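Local coordinates for protein 2-hydroxyisobutanoyl-CoA mutase large subunit (Aquincola tertiaricarbonis, PDB 4R3U) that catalyses, together with its cobalamin-binding small subunit, the interconversion of 2-hydroxyisobutyryl-CoA and (S)-3-hydroxybutyryl-CoA, at residues Asn248-Glu259 and Arg339-Ala347; Ser258-Ala268 and Val301-Lys312. All coordinates share one frame; numbering follows the deposited sequence.

Contact 1: Asn248-Glu259 and Arg339-Ala347; sequences NPINISGYHISE and RFHCQTAAA. With 3HC (3-hydroxybutanoyl-coenzyme A), chain E.
N248 OD1 is gripped end-on by R339, accepting from NH2 at 2.7 Å and NH1 at 3.0 Å; both nitrogens come from the same face of the amide, whose plane stands 48° from the guanidinium. R295 donates to the same oxygen. Ligand methyl CDP lies over one guanidinium face, and a water accepts from N248 ND2 at 2.8 Å and probably donates to the phosphate oxygen O1A. Replacing R339 by an alanine removes both donors, so the N248 amide is likely to be held less firmly, with R295 remaining, and CDP to lose cover. Ligand O5P sits above the centre of the H341 ring, whose ND1 is tied to S375. Because CG of Y255 is anti to its N (chi1 -176°), the phenol reaches across to stack nearly parallel on the Q343 amide, itself held by N379, while E259 CG covers the other ring face. E259 OE1 receives A347 N on its syn lone pair at 3.1 Å, N-H...O 166°. At the acyl end, H256 NE2 donates to the thioester oxygen O1 at 2.9 Å. Strand 340-344 with the loop and helix of 248-259 thus lines the substrate channel of a TIM-barrel, B12-dependent mutase.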
loop_
_atom_site.group_PDB
_atom_site.type_symbol
_atom_site.label_atom_id
_atom_site.label_comp_id
_atom_site.label_asym_id
_atom_site.label_seq_id
_atom_site.Cartn_x
_atom_site.Cartn_y
_atom_site.Cartn_z
ATOM N N ASN A 248 -12.394 -25.168 13.761
ATOM C CA ASN A 248 -12.938 -24.922 12.428
ATOM C C ASN A 248 -12.582 -26.126 11.543
ATOM O O ASN A 248 -11.426 -26.256 11.147
ATOM C CB ASN A 248 -12.389 -23.614 11.870
ATOM C CG ASN A 248 -12.674 -22.443 12.763
ATOM O OD1 ASN A 248 -13.822 -22.074 12.958
ATOM N ND2 ASN A 248 -11.640 -21.856 13.353
ATOM N N PRO A 249 -13.536 -27.072 11.306
ATOM C CA PRO A 249 -13.187 -28.297 10.560
ATOM C C PRO A 249 -12.866 -28.139 9.066
ATOM O O PRO A 249 -12.414 -29.105 8.455
ATOM C CB PRO A 249 -14.415 -29.203 10.774
ATOM C CG PRO A 249 -15.527 -28.266 10.974
ATOM C CD PRO A 249 -14.958 -27.099 11.737
ATOM N N ILE A 250 -13.141 -26.983 8.476
ATOM C CA ILE A 250 -12.954 -26.743 7.046
ATOM C C ILE A 250 -12.845 -25.254 6.791
ATOM O O ILE A 250 -13.352 -24.434 7.546
ATOM C CB ILE A 250 -14.173 -27.343 6.266
ATOM C CG1 ILE A 250 -13.937 -27.376 4.733
ATOM C CG2 ILE A 250 -15.526 -26.637 6.651
ATOM C CD1 ILE A 250 -15.002 -28.147 3.905
ATOM N N ASN A 251 -12.217 -24.932 5.693
ATOM C CA ASN A 251 -12.111 -23.652 5.061
ATOM C C ASN A 251 -12.506 -23.996 3.647
ATOM O O ASN A 251 -11.697 -24.607 2.914
ATOM C CB ASN A 251 -10.673 -23.116 5.088
ATOM C CG ASN A 251 -10.397 -22.132 6.184
ATOM O OD1 ASN A 251 -11.173 -21.907 7.118
ATOM N ND2 ASN A 251 -9.261 -21.546 6.111
ATOM N N ILE A 252 -13.802 -23.728 3.303
ATOM C CA ILE A 252 -14.354 -23.897 1.954
ATOM C C ILE A 252 -13.652 -22.778 1.173
ATOM O O ILE A 252 -13.825 -21.603 1.488
ATOM C CB ILE A 252 -15.903 -23.829 1.934
ATOM C CG1 ILE A 252 -16.503 -24.821 2.950
ATOM C CG2 ILE A 252 -16.446 -24.101 0.528
ATOM C CD1 ILE A 252 -17.886 -24.482 3.509
ATOM N N SER A 253 -12.770 -23.161 0.253
ATOM C CA SER A 253 -11.836 -22.247 -0.403
ATOM C C SER A 253 -12.087 -21.756 -1.823
ATOM O O SER A 253 -12.405 -22.525 -2.722
ATOM C CB SER A 253 -10.403 -22.763 -0.270
ATOM O OG SER A 253 -10.153 -23.406 0.969
ATOM N N GLY A 254 -11.838 -20.473 -2.013
ATOM C CA GLY A 254 -11.922 -19.818 -3.313
ATOM C C GLY A 254 -10.550 -19.407 -3.816
ATOM O O GLY A 254 -10.333 -19.335 -5.032
ATOM N N TYR A 255 -9.604 -19.191 -2.861
ATOM C CA TYR A 255 -8.233 -18.807 -3.146
ATOM C C TYR A 255 -7.594 -19.570 -4.334
ATOM O O TYR A 255 -7.081 -18.958 -5.280
ATOM C CB TYR A 255 -7.350 -18.924 -1.875
ATOM C CG TYR A 255 -5.925 -18.442 -2.100
ATOM C CD1 TYR A 255 -5.602 -17.087 -2.014
ATOM C CD2 TYR A 255 -4.917 -19.331 -2.477
ATOM C CE1 TYR A 255 -4.322 -16.625 -2.317
ATOM C CE2 TYR A 255 -3.628 -18.882 -2.771
ATOM C CZ TYR A 255 -3.333 -17.526 -2.692
ATOM O OH TYR A 255 -2.059 -17.073 -2.973
ATOM N N HIS A 256 -7.614 -20.905 -4.251
ATOM C CA HIS A 256 -7.015 -21.816 -5.214
ATOM C C HIS A 256 -7.714 -21.765 -6.544
ATOM O O HIS A 256 -7.055 -21.943 -7.566
ATOM C CB HIS A 256 -6.988 -23.233 -4.643
ATOM C CG HIS A 256 -6.606 -23.268 -3.194
ATOM N ND1 HIS A 256 -7.562 -23.118 -2.188
ATOM C CD2 HIS A 256 -5.387 -23.399 -2.624
ATOM C CE1 HIS A 256 -6.891 -23.185 -1.050
ATOM N NE2 HIS A 256 -5.583 -23.361 -1.261
ATOM N N ILE A 257 -9.062 -21.547 -6.538
ATOM C CA ILE A 257 -9.872 -21.411 -7.749
ATOM C C ILE A 257 -9.373 -20.147 -8.468
ATOM O O ILE A 257 -9.068 -20.211 -9.665
ATOM C CB ILE A 257 -11.415 -21.411 -7.433
ATOM C CG1 ILE A 257 -11.895 -22.806 -6.921
ATOM C CG2 ILE A 257 -12.272 -20.952 -8.646
ATOM C CD1 ILE A 257 -13.127 -22.777 -6.010
ATOM N N SER A 258 -9.217 -19.023 -7.722
ATOM C CA SER A 258 -8.689 -17.774 -8.294
ATOM C C SER A 258 -7.267 -17.972 -8.845
ATOM O O SER A 258 -6.986 -17.639 -10.002
ATOM C CB SER A 258 -8.682 -16.663 -7.250
ATOM O OG SER A 258 -8.291 -15.442 -7.851
ATOM N N GLU A 259 -6.376 -18.499 -7.995
ATOM C CA GLU A 259 -4.968 -18.736 -8.319
ATOM C C GLU A 259 -4.737 -19.738 -9.471
ATOM O O GLU A 259 -3.699 -19.657 -10.153
ATOM C CB GLU A 259 -4.180 -19.071 -7.057
ATOM C CG GLU A 259 -4.072 -17.886 -6.117
ATOM C CD GLU A 259 -2.985 -16.890 -6.456
ATOM O OE1 GLU A 259 -3.305 -15.690 -6.612
ATOM O OE2 GLU A 259 -1.816 -17.316 -6.602
ATOM N N ARG A 339 -17.408 -16.362 8.046
ATOM C CA ARG A 339 -16.107 -16.047 8.627
ATOM C C ARG A 339 -15.111 -16.543 7.583
ATOM O O ARG A 339 -15.323 -17.623 7.008
ATOM C CB ARG A 339 -15.864 -16.764 9.987
ATOM C CG ARG A 339 -16.828 -16.391 11.125
ATOM C CD ARG A 339 -16.619 -17.293 12.322
ATOM N NE ARG A 339 -16.669 -18.701 11.915
ATOM C CZ ARG A 339 -15.961 -19.684 12.456
ATOM N NH1 ARG A 339 -15.146 -19.447 13.474
ATOM N NH2 ARG A 339 -16.068 -20.912 11.987
ATOM N N PHE A 340 -14.055 -15.746 7.297
ATOM C CA PHE A 340 -13.072 -16.127 6.285
ATOM C C PHE A 340 -11.637 -15.696 6.554
ATOM O O PHE A 340 -11.391 -14.646 7.156
ATOM C CB PHE A 340 -13.522 -15.721 4.854
ATOM C CG PHE A 340 -13.362 -14.262 4.480
ATOM C CD1 PHE A 340 -14.281 -13.305 4.913
ATOM C CD2 PHE A 340 -12.328 -13.850 3.639
ATOM C CE1 PHE A 340 -14.161 -11.963 4.519
ATOM C CE2 PHE A 340 -12.187 -12.501 3.280
ATOM C CZ PHE A 340 -13.110 -11.572 3.709
ATOM N N HIS A 341 -10.692 -16.558 6.117
ATOM C CA HIS A 341 -9.271 -16.285 6.117
ATOM C C HIS A 341 -9.035 -15.729 4.723
ATOM O O HIS A 341 -9.706 -16.128 3.757
ATOM C CB HIS A 341 -8.434 -17.559 6.300
ATOM C CG HIS A 341 -6.952 -17.349 6.072
ATOM N ND1 HIS A 341 -6.164 -16.652 6.976
ATOM C CD2 HIS A 341 -6.179 -17.708 5.027
ATOM C CE1 HIS A 341 -4.960 -16.615 6.460
ATOM N NE2 HIS A 341 -4.910 -17.252 5.302
ATOM N N CYS A 342 -8.088 -14.809 4.615
ATOM C CA CYS A 342 -7.757 -14.187 3.340
ATOM C C CYS A 342 -6.244 -14.258 3.114
ATOM O O CYS A 342 -5.465 -14.155 4.055
ATOM C CB CYS A 342 -8.270 -12.741 3.306
ATOM S SG CYS A 342 -8.149 -11.934 1.693
ATOM N N GLN A 343 -5.841 -14.443 1.862
ATOM C CA GLN A 343 -4.447 -14.402 1.463
ATOM C C GLN A 343 -4.422 -13.482 0.281
ATOM O O GLN A 343 -5.336 -13.528 -0.546
ATOM C CB GLN A 343 -3.900 -15.794 1.107
ATOM C CG GLN A 343 -2.386 -15.804 0.824
ATOM C CD GLN A 343 -1.821 -17.189 0.598
ATOM O OE1 GLN A 343 -2.433 -18.217 0.898
ATOM N NE2 GLN A 343 -0.616 -17.251 0.102
ATOM N N THR A 344 -3.398 -12.623 0.208
ATOM C CA THR A 344 -3.217 -11.692 -0.888
ATOM C C THR A 344 -2.861 -12.500 -2.140
ATOM O O THR A 344 -2.332 -13.625 -2.011
ATOM C CB THR A 344 -2.243 -10.561 -0.480
ATOM O OG1 THR A 344 -0.947 -11.101 -0.211
ATOM C CG2 THR A 344 -2.734 -9.769 0.743
ATOM N N ALA A 345 -3.216 -11.978 -3.353
ATOM C CA ALA A 345 -2.958 -12.689 -4.602
ATOM C C ALA A 345 -1.490 -12.818 -4.983
ATOM O O ALA A 345 -0.861 -11.877 -5.498
ATOM C CB ALA A 345 -3.746 -12.067 -5.736
ATOM N N ALA A 346 -0.964 -14.024 -4.796
ATOM C CA ALA A 346 0.396 -14.418 -5.135
ATOM C C ALA A 346 0.599 -14.336 -6.694
ATOM O O ALA A 346 1.676 -13.936 -7.160
ATOM C CB ALA A 346 0.596 -15.815 -4.648
ATOM N N ALA A 347 -0.469 -14.650 -7.490
ATOM C CA ALA A 347 -0.405 -14.597 -8.943
ATOM C C ALA A 347 -0.152 -13.161 -9.528
ATOM O O ALA A 347 0.253 -13.046 -10.707
ATOM C CB ALA A 347 -1.651 -15.232 -9.558
HETATM N N1A 3HC E . -15.578 -9.323 19.227
HETATM C C2A 3HC E . -15.690 -10.453 20.177
HETATM N N3A 3HC E . -14.998 -11.655 19.695
HETATM C C4A 3HC E . -14.337 -11.668 18.512
HETATM C C5A 3HC E . -14.293 -10.587 17.705
HETATM C C6A 3HC E . -14.924 -9.445 18.058
HETATM N N6A 3HC E . -14.849 -8.412 17.219
HETATM N N7A 3HC E . -13.563 -10.919 16.637
HETATM C C8A 3HC E . -13.156 -12.176 16.783
HETATM N N9A 3HC E . -13.658 -12.648 17.921
HETATM C C1B 3HC E . -13.496 -14.002 18.533
HETATM C C2B 3HC E . -14.126 -15.098 17.700
HETATM O O2B 3HC E . -15.512 -15.270 18.012
HETATM C C3B 3HC E . -13.298 -16.310 18.091
HETATM O O3B 3HC E . -13.759 -16.867 19.346
HETATM P P3B 3HC E . -13.959 -18.451 19.594
HETATM O O7A 3HC E . -12.602 -18.996 19.387
HETATM O O8A 3HC E . -14.429 -18.478 21.000
HETATM O O9A 3HC E . -14.973 -18.808 18.576
HETATM C C4B 3HC E . -11.906 -15.730 18.314
HETATM O O4B 3HC E . -12.086 -14.311 18.608
HETATM C C5B 3HC E . -11.006 -15.955 17.086
HETATM O O5B 3HC E . -11.412 -15.084 16.007
HETATM P P1A 3HC E . -11.973 -15.619 14.574
HETATM O O1A 3HC E . -12.587 -16.969 14.695
HETATM O O2A 3HC E . -12.771 -14.542 13.964
HETATM O O3A 3HC E . -10.529 -15.649 13.794
HETATM P P2A 3HC E . -9.561 -16.931 13.552
HETATM O O4A 3HC E . -8.355 -16.455 12.857
HETATM O O5A 3HC E . -9.400 -17.732 14.790
HETATM O O6A 3HC E . -10.452 -17.779 12.558
HETATM C CBP 3HC E . -11.236 -18.678 10.449
HETATM C CCP 3HC E . -10.731 -17.423 11.193
HETATM C CDP 3HC E . -12.604 -19.024 11.052
HETATM C CEP 3HC E . -11.447 -18.341 8.968
HETATM C CAP 3HC E . -10.252 -19.882 10.633
HETATM O OAP 3HC E . -10.725 -21.127 10.073
HETATM C C9P 3HC E . -8.758 -19.619 10.291
HETATM O O9P 3HC E . -7.980 -19.167 11.134
HETATM N N8P 3HC E . -8.353 -20.002 9.070
HETATM C C7P 3HC E . -6.950 -19.869 8.659
HETATM C C6P 3HC E . -6.713 -20.603 7.347
HETATM C C5P 3HC E . -5.287 -20.408 6.821
HETATM O O5P 3HC E . -4.477 -19.649 7.359
HETATM N N4P 3HC E . -5.027 -21.143 5.734
HETATM C C3P 3HC E . -3.742 -21.098 5.052
HETATM C C2P 3HC E . -3.967 -21.523 3.627
HETATM S S1P 3HC E . -2.441 -21.414 2.642
HETATM C C1 3HC E . -3.125 -22.035 1.096
HETATM O O1 3HC E . -3.905 -22.983 1.026
HETATM C C2 3HC E . -2.759 -21.255 -0.178
HETATM C C3 3HC E . -1.350 -21.584 -0.679
HETATM O O3 3HC E . -0.407 -21.309 0.351
HETATM C C4 3HC E . -1.243 -23.048 -1.130
HETATM O O HOH W 1 -12.607 -19.652 14.796
#

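Contact 2: Ser258-Ala268 and Val301-Lys312; sequences SEAGSSPLQEA and VSQGDFFEEVAK
P264 sets CG against the carboxylate ends of E308 and E309, crossing both side chains at about a right angle, with CG 3.4 Å from E309 OE2; E308 OE2 is bonded to Y429, and P264 CB also rests on K312 CD. The setting is the TIM-barrel layer of consecutive beta-alpha units, where helix 264-283 and helix 306-327 flank strand 298-302. Over the short segments 264-268 and 306-312 the axes approach to 10.8 Å and run at 19°, nearly parallel. S263 and Q266 form a capping box at the start of the first helix, while D305 is the N-cap of the second. Between the helices lies a salt-bridge network. K312, its chain bent at chi3 (80°), carries NZ to E267 OE1 at 2.9 Å and to E309 OE1 at 2.6 Å, and donates as well to V301 O at 2.8 Å. Three oxygens thus hold one buried ammonium, which probably offsets the proximity of the two carboxylates. The other oxygen of E267, OE2, takes V301 N on its syn side at 3.1 Å and 165°, pinning the helix to the strand backbone. V301 CG1 touches both E267 OE1 and S258 OG. E309 OE1 also accepts from Q303 N, which arrives on the face opposite K312 NZ. A water completes the network, donating to E267 OE1 at 2.6 Å and to E309 OE2 at 3.0 Å.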
loop_
_atom_site.group_PDB
_atom_site.type_symbol
_atom_site.label_atom_id
_atom_site.label_comp_id
_atom_site.label_asym_id
_atom_site.label_seq_id
_atom_site.Cartn_x
_atom_site.Cartn_y
_atom_site.Cartn_z
ATOM N N SER A 258 -9.217 -19.023 -7.722
ATOM C CA SER A 258 -8.689 -17.774 -8.294
ATOM C C SER A 258 -7.267 -17.972 -8.845
ATOM O O SER A 258 -6.986 -17.639 -10.002
ATOM C CB SER A 258 -8.682 -16.663 -7.250
ATOM O OG SER A 258 -8.291 -15.442 -7.851
ATOM N N GLU A 259 -6.376 -18.499 -7.995
ATOM C CA GLU A 259 -4.968 -18.736 -8.319
ATOM C C GLU A 259 -4.737 -19.738 -9.471
ATOM O O GLU A 259 -3.699 -19.657 -10.153
ATOM C CB GLU A 259 -4.180 -19.071 -7.057
ATOM C CG GLU A 259 -4.072 -17.886 -6.117
ATOM C CD GLU A 259 -2.985 -16.890 -6.456
ATOM O OE1 GLU A 259 -3.305 -15.690 -6.612
ATOM O OE2 GLU A 259 -1.816 -17.316 -6.602
ATOM N N ALA A 260 -5.722 -20.641 -9.708
ATOM C CA ALA A 260 -5.729 -21.583 -10.830
ATOM C C ALA A 260 -6.085 -20.832 -12.152
ATOM O O ALA A 260 -6.033 -21.430 -13.222
ATOM C CB ALA A 260 -6.726 -22.705 -10.577
ATOM N N GLY A 261 -6.524 -19.570 -12.030
ATOM C CA GLY A 261 -6.850 -18.669 -13.130
ATOM C C GLY A 261 -8.272 -18.178 -13.243
ATOM O O GLY A 261 -8.672 -17.721 -14.318
ATOM N N SER A 262 -9.075 -18.326 -12.177
ATOM C CA SER A 262 -10.494 -17.933 -12.226
ATOM C C SER A 262 -10.700 -16.435 -12.087
ATOM O O SER A 262 -9.808 -15.680 -11.695
ATOM C CB SER A 262 -11.305 -18.664 -11.154
ATOM O OG SER A 262 -11.447 -17.910 -9.953
ATOM N N SER A 263 -11.913 -16.021 -12.375
ATOM C CA SER A 263 -12.341 -14.658 -12.185
ATOM C C SER A 263 -12.825 -14.572 -10.723
ATOM O O SER A 263 -13.181 -15.613 -10.141
ATOM C CB SER A 263 -13.516 -14.358 -13.121
ATOM O OG SER A 263 -14.590 -15.215 -12.780
ATOM N N PRO A 264 -12.925 -13.356 -10.128
ATOM C CA PRO A 264 -13.526 -13.240 -8.789
ATOM C C PRO A 264 -14.966 -13.816 -8.697
ATOM O O PRO A 264 -15.349 -14.324 -7.654
ATOM C CB PRO A 264 -13.496 -11.728 -8.544
ATOM C CG PRO A 264 -12.355 -11.246 -9.373
ATOM C CD PRO A 264 -12.500 -12.033 -10.623
ATOM N N LEU A 265 -15.739 -13.771 -9.791
ATOM C CA LEU A 265 -17.093 -14.327 -9.850
ATOM C C LEU A 265 -17.066 -15.853 -9.799
ATOM O O LEU A 265 -17.883 -16.446 -9.103
ATOM C CB LEU A 265 -17.861 -13.847 -11.101
ATOM C CG LEU A 265 -19.319 -14.365 -11.255
ATOM C CD1 LEU A 265 -20.197 -13.961 -10.057
ATOM C CD2 LEU A 265 -19.919 -13.914 -12.560
ATOM N N GLN A 266 -16.135 -16.486 -10.529
ATOM C CA GLN A 266 -15.971 -17.945 -10.514
ATOM C C GLN A 266 -15.493 -18.379 -9.128
ATOM O O GLN A 266 -16.018 -19.337 -8.565
ATOM C CB GLN A 266 -15.008 -18.411 -11.609
ATOM C CG GLN A 266 -15.587 -18.314 -13.018
ATOM C CD GLN A 266 -14.525 -18.193 -14.086
ATOM O OE1 GLN A 266 -13.327 -18.137 -13.823
ATOM N NE2 GLN A 266 -14.941 -18.073 -15.319
ATOM N N GLU A 267 -14.586 -17.608 -8.538
ATOM C CA GLU A 267 -14.079 -17.864 -7.204
ATOM C C GLU A 267 -15.230 -17.918 -6.190
ATOM O O GLU A 267 -15.447 -18.963 -5.558
ATOM C CB GLU A 267 -13.059 -16.790 -6.803
ATOM C CG GLU A 267 -12.643 -16.970 -5.358
ATOM C CD GLU A 267 -11.841 -15.870 -4.717
ATOM O OE1 GLU A 267 -11.673 -14.807 -5.351
ATOM O OE2 GLU A 267 -11.404 -16.066 -3.560
ATOM N N ALA A 268 -15.967 -16.798 -6.066
ATOM C CA ALA A 268 -17.109 -16.638 -5.170
ATOM C C ALA A 268 -18.181 -17.709 -5.390
ATOM O O ALA A 268 -18.547 -18.427 -4.453
ATOM C CB ALA A 268 -17.711 -15.234 -5.327
ATOM N N VAL A 301 -9.078 -15.170 -1.744
ATOM C CA VAL A 301 -7.942 -14.344 -2.143
ATOM C C VAL A 301 -8.378 -12.863 -2.026
ATOM O O VAL A 301 -9.582 -12.555 -2.059
ATOM C CB VAL A 301 -7.487 -14.673 -3.625
ATOM C CG1 VAL A 301 -8.526 -14.219 -4.654
ATOM C CG2 VAL A 301 -6.128 -14.085 -3.945
ATOM N N SER A 302 -7.397 -11.966 -1.947
ATOM C CA SER A 302 -7.597 -10.536 -2.071
ATOM C C SER A 302 -6.774 -10.217 -3.301
ATOM O O SER A 302 -5.532 -10.184 -3.251
ATOM C CB SER A 302 -7.078 -9.775 -0.864
ATOM O OG SER A 302 -7.310 -8.399 -1.110
ATOM N N GLN A 303 -7.468 -10.131 -4.446
ATOM C CA GLN A 303 -6.859 -9.867 -5.742
ATOM C C GLN A 303 -6.602 -8.392 -5.950
ATOM O O GLN A 303 -6.848 -7.568 -5.033
ATOM C CB GLN A 303 -7.657 -10.493 -6.905
ATOM C CG GLN A 303 -7.013 -11.733 -7.507
ATOM C CD GLN A 303 -5.983 -11.469 -8.606
ATOM O OE1 GLN A 303 -5.840 -10.366 -9.179
ATOM N NE2 GLN A 303 -5.255 -12.512 -8.950
ATOM N N GLY A 304 -6.062 -8.096 -7.156
ATOM C CA GLY A 304 -5.601 -6.792 -7.573
ATOM C C GLY A 304 -6.628 -5.734 -7.774
ATOM O O GLY A 304 -6.255 -4.573 -7.687
ATOM N N ASP A 305 -7.895 -6.075 -8.132
ATOM C CA ASP A 305 -8.876 -4.995 -8.346
ATOM C C ASP A 305 -9.407 -4.581 -6.990
ATOM O O ASP A 305 -10.273 -5.257 -6.399
ATOM C CB ASP A 305 -10.002 -5.360 -9.328
ATOM C CG ASP A 305 -10.737 -4.156 -9.915
ATOM O OD1 ASP A 305 -11.257 -3.316 -9.120
ATOM O OD2 ASP A 305 -10.833 -4.069 -11.170
ATOM N N PHE A 306 -8.817 -3.500 -6.469
ATOM C CA PHE A 306 -9.101 -2.966 -5.148
ATOM C C PHE A 306 -10.577 -2.985 -4.712
ATOM O O PHE A 306 -10.891 -3.602 -3.693
ATOM C CB PHE A 306 -8.455 -1.577 -4.989
ATOM C CG PHE A 306 -8.518 -1.034 -3.586
ATOM C CD1 PHE A 306 -7.614 -1.462 -2.618
ATOM C CD2 PHE A 306 -9.486 -0.094 -3.228
ATOM C CE1 PHE A 306 -7.678 -0.978 -1.313
ATOM C CE2 PHE A 306 -9.536 0.416 -1.930
ATOM C CZ PHE A 306 -8.632 -0.032 -0.977
ATOM N N PHE A 307 -11.466 -2.324 -5.483
ATOM C CA PHE A 307 -12.892 -2.237 -5.164
ATOM C C PHE A 307 -13.692 -3.469 -5.452
ATOM O O PHE A 307 -14.535 -3.832 -4.619
ATOM C CB PHE A 307 -13.542 -0.997 -5.752
ATOM C CG PHE A 307 -13.035 0.267 -5.107
ATOM C CD1 PHE A 307 -13.371 0.579 -3.793
ATOM C CD2 PHE A 307 -12.193 1.125 -5.798
ATOM C CE1 PHE A 307 -12.901 1.744 -3.196
ATOM C CE2 PHE A 307 -11.721 2.282 -5.194
ATOM C CZ PHE A 307 -12.091 2.590 -3.900
ATOM N N GLU A 308 -13.386 -4.163 -6.583
ATOM C CA GLU A 308 -14.036 -5.425 -6.947
ATOM C C GLU A 308 -13.887 -6.518 -5.839
ATOM O O GLU A 308 -14.848 -7.220 -5.527
ATOM C CB GLU A 308 -13.487 -5.911 -8.269
ATOM C CG GLU A 308 -13.844 -7.335 -8.634
ATOM C CD GLU A 308 -13.473 -7.650 -10.065
ATOM O OE1 GLU A 308 -12.258 -7.662 -10.384
ATOM O OE2 GLU A 308 -14.411 -7.792 -10.886
ATOM N N GLU A 309 -12.690 -6.636 -5.257
ATOM C CA GLU A 309 -12.367 -7.592 -4.197
ATOM C C GLU A 309 -13.147 -7.329 -2.932
ATOM O O GLU A 309 -13.663 -8.264 -2.363
ATOM C CB GLU A 309 -10.840 -7.627 -3.959
ATOM C CG GLU A 309 -10.133 -8.302 -5.117
ATOM C CD GLU A 309 -10.568 -9.746 -5.335
ATOM O OE1 GLU A 309 -10.385 -10.560 -4.403
ATOM O OE2 GLU A 309 -11.091 -10.066 -6.427
ATOM N N VAL A 310 -13.331 -6.060 -2.559
ATOM C CA VAL A 310 -14.148 -5.639 -1.415
ATOM C C VAL A 310 -15.641 -5.978 -1.686
ATOM O O VAL A 310 -16.312 -6.551 -0.826
ATOM C CB VAL A 310 -13.942 -4.129 -1.101
ATOM C CG1 VAL A 310 -14.866 -3.669 0.016
ATOM C CG2 VAL A 310 -12.480 -3.827 -0.755
ATOM N N ALA A 311 -16.130 -5.650 -2.893
ATOM C CA ALA A 311 -17.500 -5.917 -3.320
ATOM C C ALA A 311 -17.784 -7.430 -3.257
ATOM O O ALA A 311 -18.854 -7.840 -2.804
ATOM C CB ALA A 311 -17.688 -5.425 -4.739
ATOM N N LYS A 312 -16.807 -8.247 -3.707
ATOM C CA LYS A 312 -16.846 -9.696 -3.743
ATOM C C LYS A 312 -16.991 -10.267 -2.332
ATOM O O LYS A 312 -17.807 -11.162 -2.129
ATOM C CB LYS A 312 -15.562 -10.204 -4.420
ATOM C CG LYS A 312 -15.491 -11.713 -4.677
ATOM C CD LYS A 312 -14.037 -12.171 -4.857
ATOM C CE LYS A 312 -13.356 -12.337 -3.518
ATOM N NZ LYS A 312 -11.891 -12.518 -3.663
HETATM O O HOH W 2 -10.731 -12.959 -6.971
#

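The centres of the two contacts lie about 10 Å apart, and both include S258 and E259 of helix 255-259. Along the chain, 248-259 comes first, then 258-268, 301-312 and finally 339-347, so contact 2 falls within the span bridged by contact 1. Strand 298-302 is the physical joint: in the parallel sheet it lies between strands 252-253 and 340-344, and S302 pairs its backbone with Q343 and A345, while V301 CB packs on Y255 CD1 at 3.5 Å. Contact 1 lines the substrate path and reaches the cobalamin, which E259 and A260 of contact 2 also touch; beyond that end, contact 2 joins strand 298-302 to outer helices 264-283 and 306-327.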